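Local coordinates for protein 4-hydroxybutyrate CoA-transferase (Porphyromonas gingivalis, PDB 3D3U) that probably transfers coenzyme A between carboxylic acids, as a 4-hydroxybutyrate CoA-transferase, at residues D15-D20 against L174-E179; V19-P24 against V151-V156; A227-K232 against M246-K251. All blocks are in the same frame, centred on the assembly; numbering follows the deposited sequence.

Overall arrangement
The three contacts illustrate how the chemistry of an interface follows its place in an alpha/beta fold. Contacts 1 and 2 share helix 14-21 and lay it over two neighbouring strands, 176-180 and 151-157, of one parallel sheet; their centres are 5 Å apart. Contact 2 is buried, contact 1 only partly so because it runs out to an exposed aspartate, and neither has a hydrogen bond between its segments. Contact 3 lies beside the other, mixed sheet, in the elements that connect its strands, with its centre about 43 Å from the centres of both. There a loop meets a helix near the surface, and charge takes over from the mainly aliphatic contacts of the first pair.

Contact 1: D15-D20 against L174-E179; sequences DEAVVD and LTHIIE
Two similar first torsions aim the side chains of H176 and I178 at A17: both place the first branch anti to the carbonyl carbon, with chi1 -48° in the histidine and -65° in the isoleucine. Beyond that point the two part ways. The isoleucine carries on through CG1 to CD1, and this reach delivers its terminal methyl to the helix, whereas the imidazole turns along it toward D20. The methyl of A17 touches both. Its CB lies 3.8 Å from H176 CB and 4.0 Å from I178 CD1, so one small side chain meets two alternate residues of the strand, while the intervening I177 points to the other side of the sheet, toward V156. One turn further along the helix, D20 CB approaches the histidine ring obliquely, 4.3 Å from H176 NE2.

The helix runs nearly antiparallel to the strand, at 155°, and the two axes pass 8.8 Å apart. This is the layering of a Rossmann-like alpha/beta sheet, here at strand 176-180, which is outermost within the chain. C12, in the loop before the helix, adds cover to A17 and H176, and V153 of the adjoining strand backs I178. On the far side of the helix V18 packs against helix 38-46, which leaves A17 to face the sheet.

No hydrogen bond joins the segments. The carboxylate oxygen D20 OD2 stays 5.8 Å from H176 NE2, too far for a direct ion pair, although it might modestly favour a protonated imidazole. Adhesion therefore rests on aliphatic carbon at the buried end, while the polar groups collect toward the exposed end, around D20.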
loop_
_atom_site.group_PDB
_atom_site.type_symbol
_atom_site.label_atom_id
_atom_site.label_comp_id
_atom_site.label_asym_id
_atom_site.label_seq_id
_atom_site.Cartn_x
_atom_site.Cartn_y
_atom_site.Cartn_z
ATOM N N ASP A 15 18.893 12.428 18.814
ATOM C CA ASP A 15 19.485 11.646 19.929
ATOM C C ASP A 15 18.847 12.039 21.238
ATOM O O ASP A 15 18.513 11.182 22.083
ATOM C CB ASP A 15 20.988 11.864 20.063
ATOM C CG ASP A 15 21.842 11.271 18.853
ATOM O OD1 ASP A 15 22.343 10.110 18.994
ATOM O OD2 ASP A 15 22.105 11.898 17.759
ATOM N N GLU A 16 18.602 13.342 21.399
ATOM C CA GLU A 16 17.980 13.801 22.613
ATOM C C GLU A 16 16.568 13.256 22.679
ATOM O O GLU A 16 16.085 12.833 23.769
ATOM C CB GLU A 16 17.976 15.292 22.694
ATOM C CG GLU A 16 19.283 16.007 22.506
ATOM C CD GLU A 16 19.025 17.485 22.203
ATOM O OE1 GLU A 16 18.307 17.800 21.195
ATOM O OE2 GLU A 16 19.504 18.356 22.994
ATOM N N ALA A 17 15.905 13.232 21.526
ATOM C CA ALA A 17 14.564 12.568 21.472
ATOM C C ALA A 17 14.522 11.016 21.723
ATOM O O ALA A 17 13.746 10.552 22.532
ATOM C CB ALA A 17 13.830 12.943 20.269
ATOM N N VAL A 18 15.374 10.240 21.073
ATOM C CA VAL A 18 15.585 8.854 21.511
ATOM C C VAL A 18 15.806 8.765 23.018
ATOM O O VAL A 18 15.105 8.045 23.755
ATOM C CB VAL A 18 16.858 8.224 20.875
ATOM C CG1 VAL A 18 17.215 6.968 21.537
ATOM C CG2 VAL A 18 16.662 7.953 19.463
ATOM N N VAL A 19 16.793 9.470 23.503
ATOM C CA VAL A 19 17.003 9.240 24.901
ATOM C C VAL A 19 15.830 9.589 25.794
ATOM O O VAL A 19 15.573 8.814 26.678
ATOM C CB VAL A 19 18.235 9.821 25.441
ATOM C CG1 VAL A 19 18.268 9.552 26.922
ATOM C CG2 VAL A 19 19.396 9.160 24.747
ATOM N N ASP A 20 15.134 10.716 25.579
ATOM C CA ASP A 20 14.063 11.151 26.513
ATOM C C ASP A 20 12.790 10.407 26.256
ATOM O O ASP A 20 11.998 10.191 27.132
ATOM C CB ASP A 20 13.806 12.679 26.498
ATOM C CG ASP A 20 15.055 13.495 27.060
ATOM O OD1 ASP A 20 15.296 13.361 28.321
ATOM O OD2 ASP A 20 15.903 14.206 26.346
ATOM N N LEU A 174 2.757 17.061 18.728
ATOM C CA LEU A 174 4.115 16.577 18.629
ATOM C C LEU A 174 4.898 16.881 19.894
ATOM O O LEU A 174 4.920 17.987 20.345
ATOM C CB LEU A 174 4.788 17.246 17.423
ATOM C CG LEU A 174 4.534 16.677 16.007
ATOM C CD1 LEU A 174 3.179 16.205 15.844
ATOM C CD2 LEU A 174 4.875 17.693 14.906
ATOM N N THR A 175 5.492 15.867 20.488
ATOM C CA THR A 175 6.245 16.012 21.738
ATOM C C THR A 175 7.666 16.460 21.510
ATOM O O THR A 175 8.171 17.255 22.279
ATOM C CB THR A 175 6.368 14.651 22.399
ATOM O OG1 THR A 175 5.088 14.053 22.418
ATOM C CG2 THR A 175 6.695 14.759 23.829
ATOM N N HIS A 176 8.336 15.844 20.533
ATOM C CA HIS A 176 9.697 16.166 20.192
ATOM C C HIS A 176 9.728 16.321 18.671
ATOM O O HIS A 176 9.103 15.509 17.933
ATOM C CB HIS A 176 10.676 15.079 20.655
ATOM C CG HIS A 176 10.491 14.637 22.084
ATOM N ND1 HIS A 176 9.705 13.549 22.439
ATOM C CD2 HIS A 176 11.021 15.112 23.239
ATOM C CE1 HIS A 176 9.731 13.400 23.750
ATOM N NE2 HIS A 176 10.528 14.327 24.264
ATOM N N ILE A 177 10.394 17.379 18.192
ATOM C CA ILE A 177 10.448 17.609 16.762
ATOM C C ILE A 177 11.884 17.586 16.409
ATOM O O ILE A 177 12.677 18.255 17.041
ATOM C CB ILE A 177 9.880 19.019 16.419
ATOM C CG1 ILE A 177 8.392 19.045 16.585
ATOM C CG2 ILE A 177 10.245 19.503 14.959
ATOM C CD1 ILE A 177 8.018 20.397 16.693
ATOM N N ILE A 178 12.205 16.860 15.368
ATOM C CA ILE A 178 13.567 16.716 14.952
ATOM C C ILE A 178 13.595 17.326 13.570
ATOM O O ILE A 178 13.358 16.629 12.583
ATOM C CB ILE A 178 13.880 15.266 14.874
ATOM C CG1 ILE A 178 13.788 14.703 16.266
ATOM C CG2 ILE A 178 15.248 15.047 14.450
ATOM C CD1 ILE A 178 13.431 13.224 16.346
ATOM N N GLU A 179 13.843 18.639 13.473
ATOM C CA GLU A 179 13.840 19.248 12.126
ATOM C C GLU A 179 14.902 18.653 11.266
ATOM O O GLU A 179 16.041 18.690 11.629
ATOM C CB GLU A 179 13.953 20.774 12.037
ATOM C CG GLU A 179 14.358 21.552 13.214
ATOM C CD GLU A 179 13.632 22.874 13.125
ATOM O OE1 GLU A 179 13.820 23.765 13.983
ATOM O OE2 GLU A 179 12.866 23.022 12.148
#

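Contact 2: V19-P24 against V151-V156; sequences VDSLKP and VVVAEV
S21, in the last turn of helix 14-21, rests on V151 and V153 of strand 151-157, where the helix packs on one face of the Rossmann-like parallel sheet. The two valines are alternate residues of the strand and project from the same face of the sheet, where each offers a methyl group. V151 CG1 comes to 4.2 Å from S21 CB, and V153 CG2 stands equally far from that carbon. The same V153 methyl also lies 4.1 Å from S21 OG, so the serine CB rests against both methyls and its hydroxyl also touches that of V153.

That hydroxyl makes no bond to the strand. With chi1 at 76° it is placed between the backbone N and the carbonyl carbon, and from there it bonds to the carbonyl oxygen of A17, one turn back in its own helix. A buried polar atom is thus satisfied within the helix, and V153 meets a hydroxyl whose bonding is directed to A17 O, not to the strand. The area buried between the segments is small, 81 Å², as expected where a short side chain meets two branched ones. At L22 the backbone leaves helical geometry, and the chain turns away toward strand 27-30.

Around this point the surroundings are largely nonpolar. F40 of helix 38-46 touches both S21 and V153, so that helix 38-46 meets both the helix end and the strand, and L22 rests on M44 of that helix and on V119. In the plane of the sheet, strand 151-157 is held by backbone hydrogen bonds on both flanks, to A120 and V122 of strand 119-125, and to H176 of strand 176-180 and T175 just before it.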
loop_
_atom_site.group_PDB
_atom_site.type_symbol
_atom_site.label_atom_id
_atom_site.label_comp_id
_atom_site.label_asym_id
_atom_site.label_seq_id
_atom_site.Cartn_x
_atom_site.Cartn_y
_atom_site.Cartn_z
ATOM N N VAL A 19 16.793 9.470 23.503
ATOM C CA VAL A 19 17.003 9.240 24.901
ATOM C C VAL A 19 15.830 9.589 25.794
ATOM O O VAL A 19 15.573 8.814 26.678
ATOM C CB VAL A 19 18.235 9.821 25.441
ATOM C CG1 VAL A 19 18.268 9.552 26.922
ATOM C CG2 VAL A 19 19.396 9.160 24.747
ATOM N N ASP A 20 15.134 10.716 25.579
ATOM C CA ASP A 20 14.063 11.151 26.513
ATOM C C ASP A 20 12.790 10.407 26.256
ATOM O O ASP A 20 11.998 10.191 27.132
ATOM C CB ASP A 20 13.806 12.679 26.498
ATOM C CG ASP A 20 15.055 13.495 27.060
ATOM O OD1 ASP A 20 15.296 13.361 28.321
ATOM O OD2 ASP A 20 15.903 14.206 26.346
ATOM N N SER A 21 12.583 9.976 25.040
ATOM C CA SER A 21 11.323 9.364 24.778
ATOM C C SER A 21 11.418 7.858 24.948
ATOM O O SER A 21 10.392 7.237 24.954
ATOM C CB SER A 21 10.900 9.656 23.359
ATOM O OG SER A 21 11.675 8.829 22.478
ATOM N N LEU A 22 12.597 7.254 25.085
ATOM C CA LEU A 22 12.593 5.818 25.026
ATOM C C LEU A 22 12.919 5.166 26.294
ATOM O O LEU A 22 13.995 4.525 26.441
ATOM C CB LEU A 22 13.539 5.305 23.971
ATOM C CG LEU A 22 13.061 5.567 22.543
ATOM C CD1 LEU A 22 13.701 4.671 21.553
ATOM C CD2 LEU A 22 11.549 5.384 22.486
ATOM N N LYS A 23 11.993 5.283 27.229
ATOM C CA LYS A 23 12.191 4.687 28.550
ATOM C C LYS A 23 12.348 3.140 28.409
ATOM O O LYS A 23 11.747 2.531 27.520
ATOM C CB LYS A 23 11.046 5.134 29.523
ATOM C CG LYS A 23 11.097 6.616 29.836
ATOM C CD LYS A 23 12.634 7.002 29.856
ATOM C CE LYS A 23 13.017 8.554 30.133
ATOM N NZ LYS A 23 12.097 9.253 31.178
ATOM N N PRO A 24 13.169 2.512 29.265
ATOM C CA PRO A 24 13.207 1.046 29.357
ATOM C C PRO A 24 11.806 0.376 29.258
ATOM O O PRO A 24 10.791 0.878 29.726
ATOM C CB PRO A 24 13.824 0.808 30.731
ATOM C CG PRO A 24 14.554 1.984 31.081
ATOM C CD PRO A 24 14.149 3.122 30.192
ATOM N N VAL A 151 3.063 9.901 23.255
ATOM C CA VAL A 151 4.281 10.655 22.953
ATOM C C VAL A 151 4.471 10.409 21.496
ATOM O O VAL A 151 4.523 9.220 21.041
ATOM C CB VAL A 151 5.491 10.015 23.622
ATOM C CG1 VAL A 151 6.822 10.592 23.105
ATOM C CG2 VAL A 151 5.408 10.114 25.063
ATOM N N VAL A 152 4.618 11.486 20.748
ATOM C CA VAL A 152 4.778 11.391 19.299
ATOM C C VAL A 152 6.076 12.081 18.827
ATOM O O VAL A 152 6.275 13.310 18.982
ATOM C CB VAL A 152 3.576 12.100 18.633
ATOM C CG1 VAL A 152 3.649 12.012 17.123
ATOM C CG2 VAL A 152 2.386 11.511 19.125
ATOM N N VAL A 153 6.968 11.324 18.219
ATOM C CA VAL A 153 8.213 11.937 17.795
ATOM C C VAL A 153 8.177 12.198 16.276
ATOM O O VAL A 153 8.180 11.263 15.513
ATOM C CB VAL A 153 9.329 11.015 18.135
ATOM C CG1 VAL A 153 10.648 11.646 17.762
ATOM C CG2 VAL A 153 9.297 10.664 19.632
ATOM N N ALA A 154 8.146 13.435 15.810
ATOM C CA ALA A 154 7.980 13.613 14.392
ATOM C C ALA A 154 9.263 14.189 13.791
ATOM O O ALA A 154 9.738 15.204 14.308
ATOM C CB ALA A 154 6.911 14.543 14.152
ATOM N N GLU A 155 9.805 13.607 12.715
ATOM C CA GLU A 155 10.934 14.202 12.106
ATOM C C GLU A 155 10.311 15.143 11.173
ATOM O O GLU A 155 9.559 14.780 10.314
ATOM C CB GLU A 155 11.714 13.188 11.280
ATOM C CG GLU A 155 12.467 12.090 12.028
ATOM C CD GLU A 155 13.157 11.011 11.093
ATOM O OE1 GLU A 155 13.617 9.937 11.661
ATOM O OE2 GLU A 155 13.312 11.179 9.814
ATOM N N VAL A 156 10.615 16.403 11.315
ATOM C CA VAL A 156 10.059 17.414 10.388
ATOM C C VAL A 156 10.884 17.604 9.083
ATOM O O VAL A 156 11.997 18.127 9.081
ATOM C CB VAL A 156 9.763 18.720 11.116
ATOM C CG1 VAL A 156 9.344 19.812 10.094
ATOM C CG2 VAL A 156 8.695 18.438 12.171
#

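Contact 3: A227-K232 against M246-K251; sequences ALEGHK and MRMIRK
E229 OE1 is the polar atom on which this contact turns, with basic side chains gathered round it from three residues. The setting is a beta-alpha-beta unit of the larger, mixed sheet: strand 212-215, helix 219-226 and the parallel, neighbouring strand 235-237, reached through the loop 227-232, with helix 243-251 next in the chain. The strongest partner of OE1 is R226, at the end of helix 219-226, through a salt bridge to NH1. From helix 243-251 comes K251, whose NZ makes a long salt bridge to the same oxygen at 3.8 Å. R247 contributes charge alone: its NE is 4.1 Å from E229 OE1, but that oxygen sits far from the guanidinium plane, where none of the group's hydrogens is directed.

The loop carries a type I beta turn from L228 to H231, closed by a 2.9 Å bond from H231 N to L228 O. E229 leaves the turn with its chain extended, at chi2 -159°, which brings the carboxylate across to the helix.

There it crosses the side chain of M248 at about a right angle and that of K251 obliquely. M248 bends at chi2, -80°, and its methyl meets the glutamate: M248 CE stands 3.7 Å from E229 OE1. The same CE lies in the plane of the R247 guanidinium, at its edge, so a methyl lies beside both charged groups. L225 of helix 219-226 also touches both R247 and M248. With several positive groups close by, the carboxylate would probably be held in its ionised form, and the neighbouring arginines R226 and R247 would have part of their charge offset by it. Within the turn, L228 CD2 sits 3.7 Å above the H231 ring, over its centre.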
loop_
_atom_site.group_PDB
_atom_site.type_symbol
_atom_site.label_atom_id
_atom_site.label_comp_id
_atom_site.label_asym_id
_atom_site.label_seq_id
_atom_site.Cartn_x
_atom_site.Cartn_y
_atom_site.Cartn_z
ATOM N N ALA A 227 -1.710 -0.479 -20.985
ATOM C CA ALA A 227 -2.884 -0.947 -21.793
ATOM C C ALA A 227 -4.062 0.047 -21.771
ATOM O O ALA A 227 -5.012 -0.079 -22.530
ATOM C CB ALA A 227 -3.339 -2.361 -21.306
ATOM N N LEU A 228 -4.071 1.030 -20.886
ATOM C CA LEU A 228 -5.338 1.815 -20.739
ATOM C C LEU A 228 -5.210 3.221 -21.382
ATOM O O LEU A 228 -6.019 4.129 -21.097
ATOM C CB LEU A 228 -5.745 1.898 -19.238
ATOM C CG LEU A 228 -6.136 0.577 -18.553
ATOM C CD1 LEU A 228 -5.670 0.512 -17.160
ATOM C CD2 LEU A 228 -7.624 0.233 -18.591
ATOM N N GLU A 229 -4.158 3.398 -22.183
ATOM C CA GLU A 229 -3.913 4.693 -22.760
ATOM C C GLU A 229 -5.020 5.125 -23.763
ATOM O O GLU A 229 -5.197 6.322 -23.985
ATOM C CB GLU A 229 -2.461 4.845 -23.317
ATOM C CG GLU A 229 -1.339 4.509 -22.318
ATOM C CD GLU A 229 0.003 5.115 -22.678
ATOM O OE1 GLU A 229 0.962 5.099 -21.826
ATOM O OE2 GLU A 229 0.082 5.663 -23.786
ATOM N N GLY A 230 -5.816 4.176 -24.280
ATOM C CA GLY A 230 -7.057 4.490 -24.991
ATOM C C GLY A 230 -8.349 4.594 -24.182
ATOM O O GLY A 230 -9.468 4.574 -24.750
ATOM N N HIS A 231 -8.233 4.737 -22.866
ATOM C CA HIS A 231 -9.401 4.889 -21.991
ATOM C C HIS A 231 -9.600 6.332 -21.608
ATOM O O HIS A 231 -8.711 7.157 -21.786
ATOM C CB HIS A 231 -9.320 3.941 -20.768
ATOM C CG HIS A 231 -9.563 2.487 -21.120
ATOM N ND1 HIS A 231 -10.731 1.828 -20.808
ATOM C CD2 HIS A 231 -8.820 1.598 -21.843
ATOM C CE1 HIS A 231 -10.697 0.608 -21.322
ATOM N NE2 HIS A 231 -9.552 0.442 -21.951
ATOM N N LYS A 232 -10.793 6.617 -21.111
ATOM C CA LYS A 232 -11.260 7.938 -20.751
ATOM C C LYS A 232 -11.757 7.891 -19.346
ATOM O O LYS A 232 -12.113 6.813 -18.861
ATOM C CB LYS A 232 -12.466 8.294 -21.632
ATOM C CG LYS A 232 -12.212 8.204 -23.188
ATOM C CD LYS A 232 -10.975 9.070 -23.673
ATOM C CE LYS A 232 -10.514 8.844 -25.161
ATOM N NZ LYS A 232 -9.090 9.344 -25.184
ATOM N N MET A 246 0.932 9.015 -12.025
ATOM C CA MET A 246 1.297 10.391 -12.363
ATOM C C MET A 246 1.171 10.612 -13.839
ATOM O O MET A 246 0.597 11.584 -14.336
ATOM C CB MET A 246 2.724 10.714 -11.871
ATOM C CG MET A 246 3.267 12.145 -12.222
ATOM S SD MET A 246 4.844 12.338 -11.445
ATOM C CE MET A 246 5.817 11.066 -12.288
ATOM N N ARG A 247 1.691 9.621 -14.491
ATOM C CA ARG A 247 1.817 9.544 -15.890
ATOM C C ARG A 247 0.390 9.647 -16.549
ATOM O O ARG A 247 0.150 10.336 -17.564
ATOM C CB ARG A 247 2.506 8.175 -16.181
ATOM C CG ARG A 247 3.529 8.220 -17.292
ATOM C CD ARG A 247 3.295 7.228 -18.485
ATOM N NE ARG A 247 2.581 5.979 -18.140
ATOM C CZ ARG A 247 3.159 4.988 -17.525
ATOM N NH1 ARG A 247 4.442 5.105 -17.197
ATOM N NH2 ARG A 247 2.480 3.900 -17.224
ATOM N N MET A 248 -0.560 8.930 -15.984
ATOM C CA MET A 248 -1.803 8.904 -16.616
ATOM C C MET A 248 -2.599 10.109 -16.186
ATOM O O MET A 248 -3.468 10.579 -16.928
ATOM C CB MET A 248 -2.504 7.684 -16.149
ATOM C CG MET A 248 -1.788 6.494 -16.472
ATOM S SD MET A 248 -2.067 6.018 -18.188
ATOM C CE MET A 248 -0.407 5.156 -18.345
ATOM N N ILE A 249 -2.365 10.593 -14.970
ATOM C CA ILE A 249 -3.039 11.787 -14.566
ATOM C C ILE A 249 -2.563 12.798 -15.553
ATOM O O ILE A 249 -3.372 13.419 -16.200
ATOM C CB ILE A 249 -2.707 12.188 -13.163
ATOM C CG1 ILE A 249 -3.289 11.147 -12.211
ATOM C CG2 ILE A 249 -3.245 13.661 -12.936
ATOM C CD1 ILE A 249 -2.878 11.295 -10.774
ATOM N N ARG A 250 -1.249 12.864 -15.706
ATOM C CA ARG A 250 -0.592 13.676 -16.721
ATOM C C ARG A 250 -1.196 13.586 -18.139
ATOM O O ARG A 250 -1.469 14.596 -18.732
ATOM C CB ARG A 250 0.880 13.321 -16.786
ATOM C CG ARG A 250 1.736 14.482 -16.685
ATOM C CD ARG A 250 2.135 14.772 -15.302
ATOM N NE ARG A 250 3.507 14.388 -15.072
ATOM C CZ ARG A 250 4.406 15.134 -14.418
ATOM N NH1 ARG A 250 4.073 16.351 -13.919
ATOM N NH2 ARG A 250 5.647 14.651 -14.269
ATOM N N LYS A 251 -1.432 12.392 -18.690
ATOM C CA LYS A 251 -1.936 12.288 -20.066
ATOM C C LYS A 251 -3.390 12.679 -20.118
ATOM O O LYS A 251 -3.953 12.710 -21.159
ATOM C CB LYS A 251 -1.758 10.869 -20.623
ATOM C CG LYS A 251 -0.307 10.383 -20.869
ATOM C CD LYS A 251 -0.193 8.839 -20.699
ATOM C CE LYS A 251 0.702 8.108 -21.717
ATOM N NZ LYS A 251 2.024 8.771 -21.856
#